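Side-chain contacts in Cow rumen GH26 endo-mannanase (Metagenome, PDB 6UEH), which probably hydrolyses internal beta-1,4-mannosidic linkages of mannans such as galactomannan: residues A[365-368]-A[369-372]; A[295-298]-A[299-303]. All coordinates share one frame; numbering follows the deposited sequence.

Contact 1 (A[365-368]-A[369-372])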
loop_
_atom_site.group_PDB
_atom_site.type_symbol
_atom_site.label_atom_id
_atom_site.label_comp_id
_atom_site.label_asym_id
_atom_site.label_seq_id
_atom_site.Cartn_x
_atom_site.Cartn_y
_atom_site.Cartn_z
ATOM N N ALA A 365 3.418 4.664 -3.763
ATOM C CA ALA A 365 4.864 4.499 -3.768
ATOM C C ALA A 365 5.472 4.940 -5.093
ATOM O O ALA A 365 6.478 4.386 -5.533
ATOM C CB ALA A 365 5.229 3.055 -3.476
ATOM N N TRP A 366 4.860 5.940 -5.723
ATOM C CA TRP A 366 5.325 6.426 -7.020
ATOM C C TRP A 366 6.740 6.990 -6.941
ATOM O O TRP A 366 7.568 6.748 -7.817
ATOM C CB TRP A 366 4.383 7.503 -7.570
ATOM C CG TRP A 366 2.935 7.123 -7.589
ATOM C CD1 TRP A 366 1.902 7.809 -7.016
ATOM C CD2 TRP A 366 2.351 5.973 -8.216
ATOM N NE1 TRP A 366 0.715 7.159 -7.246
ATOM C CE2 TRP A 366 0.963 6.028 -7.980
ATOM C CE3 TRP A 366 2.867 4.902 -8.955
ATOM C CZ2 TRP A 366 0.085 5.055 -8.455
ATOM C CZ3 TRP A 366 1.994 3.936 -9.423
ATOM C CH2 TRP A 366 0.619 4.020 -9.171
ATOM N N SER A 367 7.003 7.746 -5.880
ATOM C CA SER A 367 8.280 8.421 -5.703
ATOM C C SER A 367 8.503 8.660 -4.213
ATOM O O SER A 367 7.589 8.444 -3.418
ATOM C CB SER A 367 8.298 9.741 -6.481
ATOM O OG SER A 367 7.473 10.710 -5.859
ATOM N N PRO A 368 9.716 9.086 -3.820
ATOM C CA PRO A 368 9.924 9.445 -2.412
ATOM C C PRO A 368 8.958 10.521 -1.910
ATOM O O PRO A 368 8.620 10.524 -0.725
ATOM C CB PRO A 368 11.364 9.961 -2.397
ATOM C CG PRO A 368 12.028 9.212 -3.494
ATOM C CD PRO A 368 10.988 9.046 -4.567
ATOM N N ASP A 369 8.514 11.407 -2.798
ATOM C CA ASP A 369 7.608 12.492 -2.422
ATOM C C ASP A 369 6.211 11.998 -2.052
ATOM O O ASP A 369 5.400 12.758 -1.519
ATOM C CB ASP A 369 7.501 13.517 -3.553
ATOM C CG ASP A 369 8.744 14.378 -3.683
ATOM O OD1 ASP A 369 9.544 14.427 -2.722
ATOM O OD2 ASP A 369 8.915 15.016 -4.744
ATOM N N SER A 370 5.931 10.729 -2.333
ATOM C CA SER A 370 4.642 10.141 -1.986
ATOM C C SER A 370 4.411 10.150 -0.476
ATOM O O SER A 370 3.274 10.070 -0.015
ATOM C CB SER A 370 4.537 8.712 -2.523
ATOM O OG SER A 370 4.446 8.706 -3.936
ATOM N N ILE A 371 5.496 10.259 0.286
ATOM C CA ILE A 371 5.416 10.262 1.743
ATOM C C ILE A 371 4.878 11.590 2.278
ATOM O O ILE A 371 4.515 11.694 3.448
ATOM C CB ILE A 371 6.791 9.980 2.379
ATOM C CG1 ILE A 371 6.627 9.428 3.799
ATOM C CG2 ILE A 371 7.663 11.234 2.363
ATOM C CD1 ILE A 371 7.943 9.133 4.491
ATOM N N GLN A 372 4.815 12.601 1.417
ATOM C CA GLN A 372 4.297 13.905 1.824
ATOM C C GLN A 372 2.789 13.859 2.064
ATOM O O GLN A 372 2.215 14.798 2.612
ATOM C CB GLN A 372 4.632 14.968 0.778
ATOM C CG GLN A 372 6.124 15.202 0.600
ATOM C CD GLN A 372 6.425 16.409 -0.261
ATOM O OE1 GLN A 372 5.616 17.333 -0.356
ATOM N NE2 GLN A 372 7.592 16.409 -0.895
HETATM O O HOH W 1 4.678 11.772 -5.299
HETATM O O HOH W 2 7.494 13.224 -7.182
#

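Contact 2 (A[295-298]-A[299-303])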
loop_
_atom_site.group_PDB
_atom_site.type_symbol
_atom_site.label_atom_id
_atom_site.label_comp_id
_atom_site.label_asym_id
_atom_site.label_seq_id
_atom_site.Cartn_x
_atom_site.Cartn_y
_atom_site.Cartn_z
ATOM N N GLN A 295 -23.310 8.026 12.729
ATOM C CA GLN A 295 -23.292 6.593 12.464
ATOM C C GLN A 295 -22.170 5.887 13.225
ATOM O O GLN A 295 -22.363 4.788 13.748
ATOM C CB GLN A 295 -23.162 6.337 10.962
ATOM C CG GLN A 295 -24.334 6.877 10.172
ATOM C CD GLN A 295 -25.666 6.401 10.724
ATOM O OE1 GLN A 295 -25.844 5.217 11.009
ATOM N NE2 GLN A 295 -26.606 7.327 10.889
ATOM N N LEU A 296 -21.006 6.523 13.288
ATOM C CA LEU A 296 -19.860 5.957 13.993
ATOM C C LEU A 296 -20.126 5.855 15.491
ATOM O O LEU A 296 -19.611 4.957 16.160
ATOM C CB LEU A 296 -18.606 6.794 13.736
ATOM C CG LEU A 296 -18.145 6.804 12.276
ATOM C CD1 LEU A 296 -16.894 7.657 12.102
ATOM C CD2 LEU A 296 -17.907 5.379 11.790
ATOM N N GLN A 297 -20.933 6.778 16.007
ATOM C CA GLN A 297 -21.304 6.774 17.417
ATOM C C GLN A 297 -22.175 5.569 17.744
ATOM O O GLN A 297 -22.041 4.966 18.808
ATOM C CB GLN A 297 -22.032 8.069 17.789
ATOM C CG GLN A 297 -22.448 8.142 19.251
ATOM C CD GLN A 297 -21.261 8.180 20.194
ATOM O OE1 GLN A 297 -20.352 8.996 20.029
ATOM N NE2 GLN A 297 -21.257 7.291 21.186
ATOM N N ARG A 298 -23.073 5.223 16.824
ATOM C CA ARG A 298 -23.914 4.040 16.981
ATOM C C ARG A 298 -23.036 2.793 17.120
ATOM O O ARG A 298 -23.291 1.930 17.962
ATOM C CB ARG A 298 -24.870 3.890 15.796
ATOM C CG ARG A 298 -25.855 5.038 15.618
ATOM C CD ARG A 298 -26.661 4.854 14.341
ATOM N NE ARG A 298 -27.506 3.665 14.408
ATOM C CZ ARG A 298 -27.967 3.017 13.346
ATOM N NH1 ARG A 298 -27.650 3.434 12.130
ATOM N NH2 ARG A 298 -28.738 1.950 13.494
ATOM N N LEU A 299 -21.994 2.719 16.294
ATOM C CA LEU A 299 -21.028 1.628 16.378
ATOM C C LEU A 299 -20.342 1.632 17.737
ATOM O O LEU A 299 -20.229 0.591 18.379
ATOM C CB LEU A 299 -19.983 1.729 15.262
ATOM C CG LEU A 299 -20.488 1.534 13.831
ATOM C CD1 LEU A 299 -19.324 1.567 12.848
ATOM C CD2 LEU A 299 -21.261 0.233 13.711
ATOM N N GLN A 300 -19.894 2.805 18.176
ATOM C CA GLN A 300 -19.226 2.914 19.470
ATOM C C GLN A 300 -20.175 2.535 20.605
ATOM O O GLN A 300 -19.773 1.867 21.560
ATOM C CB GLN A 300 -18.674 4.327 19.688
ATOM C CG GLN A 300 -17.952 4.495 21.023
ATOM C CD GLN A 300 -17.030 5.705 21.057
ATOM O OE1 GLN A 300 -15.858 5.616 20.690
ATOM N NE2 GLN A 300 -17.556 6.840 21.508
ATOM N N ASP A 301 -21.434 2.949 20.487
ATOM C CA ASP A 301 -22.458 2.595 21.468
ATOM C C ASP A 301 -22.600 1.086 21.620
ATOM O O ASP A 301 -22.795 0.580 22.724
ATOM C CB ASP A 301 -23.815 3.193 21.081
ATOM C CG ASP A 301 -23.892 4.685 21.328
ATOM O OD1 ASP A 301 -23.108 5.198 22.153
ATOM O OD2 ASP A 301 -24.753 5.343 20.707
ATOM N N GLU A 302 -22.510 0.372 20.503
ATOM C CA GLU A 302 -22.659 -1.078 20.507
ATOM C C GLU A 302 -21.301 -1.776 20.577
ATOM O O GLU A 302 -21.193 -2.969 20.288
ATOM C CB GLU A 302 -23.427 -1.539 19.266
ATOM C CG GLU A 302 -24.772 -0.840 19.066
ATOM C CD GLU A 302 -25.830 -1.272 20.068
ATOM O OE1 GLU A 302 -25.625 -2.295 20.756
ATOM O OE2 GLU A 302 -26.874 -0.587 20.160
ATOM N N LYS A 303 -20.276 -1.016 20.960
ATOM C CA LYS A 303 -18.924 -1.537 21.173
ATOM C C LYS A 303 -18.357 -2.219 19.931
ATOM O O LYS A 303 -17.766 -3.298 20.015
ATOM C CB LYS A 303 -18.906 -2.510 22.357
ATOM C CG LYS A 303 -19.309 -1.874 23.676
ATOM C CD LYS A 303 -19.203 -2.860 24.826
ATOM C CE LYS A 303 -19.517 -2.184 26.152
ATOM N NZ LYS A 303 -18.613 -1.021 26.396
HETATM O O HOH W 3 -19.922 6.012 23.648
#

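Contact 1 (A[365-368]-A[369-372])
Ser367 and Ser370 brace the first turn of a 3-10 segment in the loop that follows strand 357-362 of the TIM barrel. The backbone makes the turn: Ser370 N donates to Ser367 O at 3.0 Å, from well above the carbonyl plane, and Ile371 N repeats the step to Pro368 O. Pro368 suits the start of the turn, because its ring holds phi near the helical value and its missing N-H costs no bond there. Ser367 forms an ST turn, closed by a weak bond. With OG held between its own backbone N and carbonyl carbon (chi1 72°), the hydroxyl reaches forward to Asp369 N at 3.3 Å, though the N-H is poorly aimed (130°). Ser370 answers in reverse, its OG accepting a weak but fairly straight bond from Ser367 N at 3.4 Å. Serine suits this buried place because its short side chain keeps OG close to its own turn, where it also bonds to Glu315 OE1, beside Trp366 CB. The indole of Trp366 reaches the same neighbouring loop through NE1, bonded to Gly316 O, while Phe417 of helix 408-417 packs against Ser370 and Ile371. Two waters complete the polar contacts of the serines: one binds Ser367 OG and, more weakly, Ser370 OG, and a second lies 2.8 Å from Ser367 OG and donates a weak bond to Asp369 OD2.

Contact 2 (A[295-298]-A[299-303])
Gln297 and Asp301 face each other one turn apart on the last turns of helix 280-301. Among the polar side-chain contacts, Gln297 NE2 donates to Asp301 OD1 at 3.0 Å, in its own amide plane but from above the carboxylate. The glutamine leaves the backbone with CG anti to N (chi1 -180°) and bends at chi2, which swings its amide forward to the aspartate. A water accepts from Gln297 NE2 and Gln300 NE2; the latter also donates to Asp353 O, while Gln300 OE1 accepts from His355 N. Elsewhere Arg298 NH1 meets Gln295 OE1 at 2.8 Å, on a carbonyl lone pair and nearly in the guanidinium plane; Thr221 also binds that oxygen, and Glu222 pairs with Arg298 NH2. The backbone bonds are helical up to Glu302 N to Arg298 O, after which a Schellman motif ends the helix: Lys303, with positive phi, gives its N-H to Gln300 O at 3.0 Å, and the next amide returns to Leu299 O. The apolar contact joins Leu296 CD2 and Leu299 CD1, 4.2 Å apart. These leucines suit the buried face: both pack on Leu306 of strand 306-309, and Leu299 also meets Val224 and Ile225 of helix 220-230.

Following the chain from the N terminus, contact 2 comes first, where helix 280-301 ends and the chain turns toward strand 306-309 of the barrel. Helix 334-351 and strand 357-362 intervene before contact 1 opens in the loop beyond that strand. The two are therefore in series, neither nested nor crossing, and each is local, so neither closes a long loop. The nearest atoms of contact 1 and contact 2 are about 22 Å apart. Strand 306-309 nevertheless relates them: contact 2 lies before it and packs on it, while contact 1 bonds to the loop after it. Contact 2 thus belongs to the outer helical layer, contact 1 to a loop at the C-terminal ends of the strands.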